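Local coordinates for periplasmic binding protein component of an ABC type zinc uptake transporter (Synechocystis sp., PDB 2OV3) that probably captures zinc in the periplasm and delivers it to the membrane part of an ABC-type uptake transporter, at residues A[62-65]-A[66-69]; A[193-196]-A[197-201]. All coordinates share one frame; numbering follows the deposited sequence.

Contact 1: residues A[62-65]-A[66-69]; sequences FEQP and WLEK
Four residues, E63 to W66, make a beta turn that leads straight into helix 67-73: W66 N donates to E63 O at 3.0 Å, and both central residues, Q64 and P65, have helical backbone angles. L67 N, of the first residue of helix 67-73, adds only weak bonds to the carbonyls of E63 and Q64.

The indole of W66 lies back across this turn. Its first torsion, -3°, nearly eclipses CG with the backbone N, bringing the ring over the chain that has just turned. E63 CA sits beneath the six-membered ring as a CH-pi contact, 4.2 Å from its centroid and 22° off the normal, while E63 CG touches W66 CZ3 at 3.5 Å. On the pyrrole side P65 CB packs against W66 CD1, also at 3.5 Å.

The E63 carboxylate stands 82° to the indole and is held elsewhere: OE2 bonds to I58 N and S8 OG, and OE1 to G59 N, tying the turn to the residues that follow strands 54-57 and 3-7. OE2 also lies in plane at the edge of the F62 ring. The ring of F62 meets that of W103, and the F62 side chain is about 5 Å from the bound zinc ion, which places this turn beside the metal site. On the outer side of the turn, Q64 NE2 rests 3.6 Å from L67 CD1.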
ATOM      1  N   PHE A  62       6.770  -9.278   1.379  1.00 14.67           N
ATOM      2  CA  PHE A  62       7.015  -8.105   0.544  1.00 15.11           C
ATOM      3  C   PHE A  62       8.505  -7.831   0.387  1.00 16.11           C
ATOM      4  O   PHE A  62       8.943  -7.360  -0.652  1.00 16.43           O
ATOM      5  CB  PHE A  62       6.368  -6.875   1.158  1.00 13.27           C
ATOM      6  CG  PHE A  62       6.366  -5.670   0.263  1.00 10.47           C
ATOM      7  CD1 PHE A  62       5.633  -5.673  -0.911  1.00  8.68           C
ATOM      8  CD2 PHE A  62       7.014  -4.492   0.650  1.00 10.02           C
ATOM      9  CE1 PHE A  62       5.529  -4.512  -1.692  1.00  9.59           C
ATOM     10  CE2 PHE A  62       6.922  -3.325  -0.117  1.00  7.24           C
ATOM     11  CZ  PHE A  62       6.174  -3.336  -1.290  1.00  9.00           C
ATOM     12  N   GLU A  63       9.262  -8.129   1.438  1.00 18.53           N
ATOM     13  CA  GLU A  63      10.695  -7.890   1.478  1.00 20.03           C
ATOM     14  C   GLU A  63      11.532  -9.118   1.137  1.00 21.93           C
ATOM     15  O   GLU A  63      12.757  -9.083   1.227  1.00 21.74           O
ATOM     16  CB  GLU A  63      11.092  -7.391   2.873  1.00 17.03           C
ATOM     17  CG  GLU A  63      10.538  -6.026   3.277  1.00 16.73           C
ATOM     18  CD  GLU A  63       9.080  -6.047   3.743  1.00 16.31           C
ATOM     19  OE1 GLU A  63       8.537  -7.146   4.033  1.00 14.65           O
ATOM     20  OE2 GLU A  63       8.490  -4.941   3.825  1.00 12.75           O
ATOM     21  N   GLN A  64      10.870 -10.204   0.757  1.00 25.09           N
ATOM     22  CA  GLN A  64      11.555 -11.456   0.424  1.00 25.60           C
ATOM     23  C   GLN A  64      12.730 -11.293  -0.537  1.00 25.42           C
ATOM     24  O   GLN A  64      13.762 -11.939  -0.378  1.00 26.15           O
ATOM     25  CB  GLN A  64      10.559 -12.455  -0.163  1.00 27.55           C
ATOM     26  CG  GLN A  64      11.219 -13.737  -0.625  1.00 30.55           C
ATOM     27  CD  GLN A  64      11.921 -14.458   0.512  1.00 33.39           C
ATOM     28  OE1 GLN A  64      12.872 -15.214   0.288  1.00 35.52           O
ATOM     29  NE2 GLN A  64      11.450 -14.235   1.742  1.00 34.40           N
ATOM     30  N   PRO A  65      12.575 -10.442  -1.563  1.00 25.74           N
ATOM     31  CA  PRO A  65      13.660 -10.232  -2.526  1.00 24.45           C
ATOM     32  C   PRO A  65      14.969  -9.776  -1.894  1.00 24.49           C
ATOM     33  O   PRO A  65      16.046 -10.169  -2.341  1.00 25.28           O
ATOM     34  CB  PRO A  65      13.082  -9.188  -3.470  1.00 24.91           C
ATOM     35  CG  PRO A  65      11.616  -9.514  -3.468  1.00 25.89           C
ATOM     36  CD  PRO A  65      11.339  -9.769  -2.005  1.00 25.02           C
ATOM     37  N   TRP A  66      14.888  -8.951  -0.858  1.00 23.16           N
ATOM     38  CA  TRP A  66      16.107  -8.464  -0.206  1.00 23.63           C
ATOM     39  C   TRP A  66      16.185  -8.849   1.271  1.00 23.13           C
ATOM     40  O   TRP A  66      17.105  -8.436   1.978  1.00 23.33           O
ATOM     41  CB  TRP A  66      16.210  -6.930  -0.328  1.00 22.84           C
ATOM     42  CG  TRP A  66      15.114  -6.290  -1.134  1.00 23.41           C
ATOM     43  CD1 TRP A  66      14.951  -6.347  -2.492  1.00 25.53           C
ATOM     44  CD2 TRP A  66      13.997  -5.547  -0.628  1.00 21.31           C
ATOM     45  NE1 TRP A  66      13.801  -5.688  -2.862  1.00 24.37           N
ATOM     46  CE2 TRP A  66      13.196  -5.186  -1.740  1.00 21.43           C
ATOM     47  CE3 TRP A  66      13.600  -5.147   0.655  1.00 19.73           C
ATOM     48  CZ2 TRP A  66      12.012  -4.453  -1.609  1.00 20.68           C
ATOM     49  CZ3 TRP A  66      12.421  -4.416   0.787  1.00 20.37           C
ATOM     50  CH2 TRP A  66      11.643  -4.075  -0.343  1.00 20.78           C
ATOM     51  N   LEU A  67      15.221  -9.640   1.730  1.00 24.24           N
ATOM     52  CA  LEU A  67      15.163 -10.063   3.124  1.00 25.29           C
ATOM     53  C   LEU A  67      16.518 -10.486   3.686  1.00 26.29           C
ATOM     54  O   LEU A  67      16.937 -10.022   4.745  1.00 25.07           O
ATOM     55  CB  LEU A  67      14.179 -11.219   3.282  1.00 24.13           C
ATOM     56  CG  LEU A  67      13.398 -11.170   4.600  1.00 23.75           C
ATOM     57  CD1 LEU A  67      12.455 -12.365   4.679  1.00 22.29           C
ATOM     58  CD2 LEU A  67      14.342 -11.143   5.772  1.00 20.68           C
ATOM     59  N   GLU A  68      17.194 -11.370   2.967  1.00 27.83           N
ATOM     60  CA  GLU A  68      18.483 -11.863   3.392  1.00 30.21           C
ATOM     61  C   GLU A  68      19.560 -10.787   3.397  1.00 30.40           C
ATOM     62  O   GLU A  68      20.338 -10.698   4.347  1.00 30.49           O
ATOM     63  CB  GLU A  68      18.893 -13.050   2.519  1.00 33.80           C
ATOM     64  CG  GLU A  68      18.098 -14.323   2.834  1.00 38.95           C
ATOM     65  CD  GLU A  68      18.423 -14.879   4.218  1.00 42.42           C
ATOM     66  OE1 GLU A  68      19.526 -15.450   4.387  1.00 43.47           O
ATOM     67  OE2 GLU A  68      17.585 -14.732   5.141  1.00 43.71           O
ATOM     68  N   LYS A  69      19.616  -9.959   2.358  1.00 30.12           N
ATOM     69  CA  LYS A  69      20.628  -8.901   2.323  1.00 28.82           C
ATOM     70  C   LYS A  69      20.488  -8.013   3.540  1.00 28.21           C
ATOM     71  O   LYS A  69      21.468  -7.456   4.022  1.00 27.02           O
ATOM     72  CB  LYS A  69      20.505  -8.055   1.059  1.00 26.50           C
ATOM     73  CG  LYS A  69      20.844  -8.812  -0.195  1.00 26.64           C
ATOM     74  CD  LYS A  69      21.216  -7.883  -1.331  1.00 27.61           C
ATOM     75  CE  LYS A  69      21.121  -8.625  -2.643  1.00 28.64           C
ATOM     76  NZ  LYS A  69      19.759  -9.226  -2.779  1.00 30.12           N
TER

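Contact 2: residues A[193-196]-A[197-201]; sequences ELKQ and LIDTA
E193 through A201 form continuous alpha helix, with side chains meeting one turn apart; this is helix 193-204, which connects strands 178-181 and 208-212 of the second parallel sheet. The carbonyls of E193, L194, K195 and Q196 are taken in order by the backbone N atoms of L197, I198, D199 and T200. The straightest of these i-to-i+4 bonds is D199 N to K195 O, 3.0 Å with 162° at the hydrogen, and the ladder continues with A201 N to L197 O.

Q196 O is gripped twice. Besides T200 N, it accepts T200 OG1 at 2.9 Å, and the two donors come from opposite faces of the carbonyl plane. A first torsion of -71° accounts for the second bond: OG1 lies anti to the threonine carbonyl carbon and is turned back along the helix. The Q196 chain bends at chi2, which leaves NE2 3.2 Å from T200 OG1.

K195 and D199 pair more loosely. K195 NZ and D199 OD2 are 4.0 Å apart, beyond a salt bridge, and the lysine meets the carboxylate with its methylene, CE lying 3.7 Å from D199 OD1. The charges may still attract across the exposed side of the helix. With an alanine in place of D199, the K195 ammonium would probably lose this opposite charge, and its chain would be likely to swing more freely.

The apolar side faces inward: L194 and I198 pack on I223 of helix 218-227, and L197 on I182. Here the isoleucine also lies against the preceding turn, with I198 CD1 3.6 Å from L194 O.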
ATOM      1  N   GLU A 193      -7.026 -12.426 -22.471  1.00 43.38           N
ATOM      2  CA  GLU A 193      -7.654 -12.106 -21.189  1.00 41.36           C
ATOM      3  C   GLU A 193      -7.984 -10.621 -21.078  1.00 38.78           C
ATOM      4  O   GLU A 193      -8.994 -10.243 -20.488  1.00 37.49           O
ATOM      5  CB  GLU A 193      -6.727 -12.505 -20.045  1.00 43.57           C
ATOM      6  CG  GLU A 193      -5.463 -11.666 -19.962  1.00 46.44           C
ATOM      7  CD  GLU A 193      -4.536 -12.132 -18.868  1.00 47.43           C
ATOM      8  OE1 GLU A 193      -5.013 -12.329 -17.729  1.00 49.33           O
ATOM      9  OE2 GLU A 193      -3.329 -12.299 -19.146  1.00 48.65           O
ATOM     10  N   LEU A 194      -7.116  -9.783 -21.639  1.00 37.38           N
ATOM     11  CA  LEU A 194      -7.324  -8.345 -21.615  1.00 36.02           C
ATOM     12  C   LEU A 194      -8.483  -7.959 -22.528  1.00 35.40           C
ATOM     13  O   LEU A 194      -9.007  -6.847 -22.452  1.00 35.19           O
ATOM     14  CB  LEU A 194      -6.050  -7.606 -22.043  1.00 36.41           C
ATOM     15  CG  LEU A 194      -5.359  -6.788 -20.944  1.00 35.93           C
ATOM     16  CD1 LEU A 194      -5.249  -7.618 -19.676  1.00 35.06           C
ATOM     17  CD2 LEU A 194      -3.988  -6.326 -21.419  1.00 35.07           C
ATOM     18  N   LYS A 195      -8.884  -8.878 -23.396  1.00 33.86           N
ATOM     19  CA  LYS A 195      -9.997  -8.607 -24.292  1.00 33.49           C
ATOM     20  C   LYS A 195     -11.299  -8.838 -23.520  1.00 31.39           C
ATOM     21  O   LYS A 195     -12.262  -8.084 -23.652  1.00 30.05           O
ATOM     22  CB  LYS A 195      -9.945  -9.522 -25.524  1.00 35.63           C
ATOM     23  CG  LYS A 195     -11.089  -9.293 -26.508  1.00 35.24           C
ATOM     24  CD  LYS A 195     -11.037  -7.890 -27.110  1.00 36.64           C
ATOM     25  CE  LYS A 195     -12.292  -7.594 -27.914  1.00 35.78           C
ATOM     26  NZ  LYS A 195     -12.657  -8.722 -28.825  1.00 36.99           N
ATOM     27  N   GLN A 196     -11.317  -9.893 -22.716  1.00 28.44           N
ATOM     28  CA  GLN A 196     -12.479 -10.200 -21.903  1.00 27.15           C
ATOM     29  C   GLN A 196     -12.699  -9.048 -20.923  1.00 25.15           C
ATOM     30  O   GLN A 196     -13.835  -8.702 -20.603  1.00 25.33           O
ATOM     31  CB  GLN A 196     -12.254 -11.492 -21.125  1.00 29.07           C
ATOM     32  CG  GLN A 196     -13.218 -11.688 -19.976  1.00 33.84           C
ATOM     33  CD  GLN A 196     -14.567 -12.198 -20.429  1.00 37.81           C
ATOM     34  OE1 GLN A 196     -14.748 -13.404 -20.628  1.00 37.11           O
ATOM     35  NE2 GLN A 196     -15.526 -11.281 -20.607  1.00 39.27           N
ATOM     36  N   LEU A 197     -11.604  -8.465 -20.443  1.00 21.02           N
ATOM     37  CA  LEU A 197     -11.691  -7.354 -19.517  1.00 20.30           C
ATOM     38  C   LEU A 197     -12.350  -6.165 -20.215  1.00 20.79           C
ATOM     39  O   LEU A 197     -13.246  -5.528 -19.659  1.00 20.23           O
ATOM     40  CB  LEU A 197     -10.292  -6.984 -19.000  1.00 19.34           C
ATOM     41  CG  LEU A 197     -10.126  -5.743 -18.104  1.00 18.53           C
ATOM     42  CD1 LEU A 197      -8.844  -5.848 -17.261  1.00 16.73           C
ATOM     43  CD2 LEU A 197     -10.083  -4.509 -18.978  1.00 17.28           C
ATOM     44  N   ILE A 198     -11.923  -5.880 -21.442  1.00 22.92           N
ATOM     45  CA  ILE A 198     -12.491  -4.768 -22.201  1.00 23.96           C
ATOM     46  C   ILE A 198     -13.981  -4.936 -22.466  1.00 24.07           C
ATOM     47  O   ILE A 198     -14.744  -3.977 -22.357  1.00 24.47           O
ATOM     48  CB  ILE A 198     -11.801  -4.594 -23.553  1.00 23.72           C
ATOM     49  CG1 ILE A 198     -10.320  -4.285 -23.339  1.00 25.72           C
ATOM     50  CG2 ILE A 198     -12.471  -3.465 -24.339  1.00 24.68           C
ATOM     51  CD1 ILE A 198      -9.558  -4.088 -24.617  1.00 25.20           C
ATOM     52  N   ASP A 199     -14.396  -6.139 -22.840  1.00 25.57           N
ATOM     53  CA  ASP A 199     -15.806  -6.365 -23.117  1.00 28.09           C
ATOM     54  C   ASP A 199     -16.621  -6.280 -21.840  1.00 28.16           C
ATOM     55  O   ASP A 199     -17.746  -5.787 -21.846  1.00 27.78           O
ATOM     56  CB  ASP A 199     -16.027  -7.725 -23.786  1.00 30.57           C
ATOM     57  CG  ASP A 199     -15.398  -7.808 -25.174  1.00 32.18           C
ATOM     58  OD1 ASP A 199     -15.308  -6.761 -25.866  1.00 32.85           O
ATOM     59  OD2 ASP A 199     -15.012  -8.924 -25.579  1.00 34.18           O
ATOM     60  N   THR A 200     -16.051  -6.753 -20.741  1.00 29.19           N
ATOM     61  CA  THR A 200     -16.754  -6.704 -19.471  1.00 30.56           C
ATOM     62  C   THR A 200     -16.934  -5.246 -19.071  1.00 30.49           C
ATOM     63  O   THR A 200     -17.996  -4.840 -18.595  1.00 30.11           O
ATOM     64  CB  THR A 200     -15.967  -7.446 -18.387  1.00 31.63           C
ATOM     65  OG1 THR A 200     -16.016  -8.853 -18.649  1.00 33.04           O
ATOM     66  CG2 THR A 200     -16.552  -7.162 -17.009  1.00 30.32           C
ATOM     67  N   ALA A 201     -15.881  -4.466 -19.285  1.00 30.27           N
ATOM     68  CA  ALA A 201     -15.890  -3.047 -18.966  1.00 29.58           C
ATOM     69  C   ALA A 201     -16.956  -2.317 -19.784  1.00 28.22           C
ATOM     70  O   ALA A 201     -17.769  -1.589 -19.230  1.00 29.20           O
ATOM     71  CB  ALA A 201     -14.513  -2.446 -19.240  1.00 30.36           C
TER

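How the contacts relate
From the N terminus, contact 1 comes first, in the first parallel sheet's half of the chain, where it joins the end of the loop after strand 54-57 to helix 67-73, ahead of strand 78-81. The chain then runs on through the long helix 128-153 to the second sheet, where contact 2 lies within helix 193-204, between strands 178-181 and 208-212. The two follow in series, neither nesting nor crossing, and each joins directly consecutive segments, so neither closes a long loop. The centres of contacts 1 and 2 are 35 Å apart, and the nearest atoms of contacts 1 and 2 about 21 Å. Contact 2 lies farther from the zinc site, the L197 side chain being about 12 Å from that of H165.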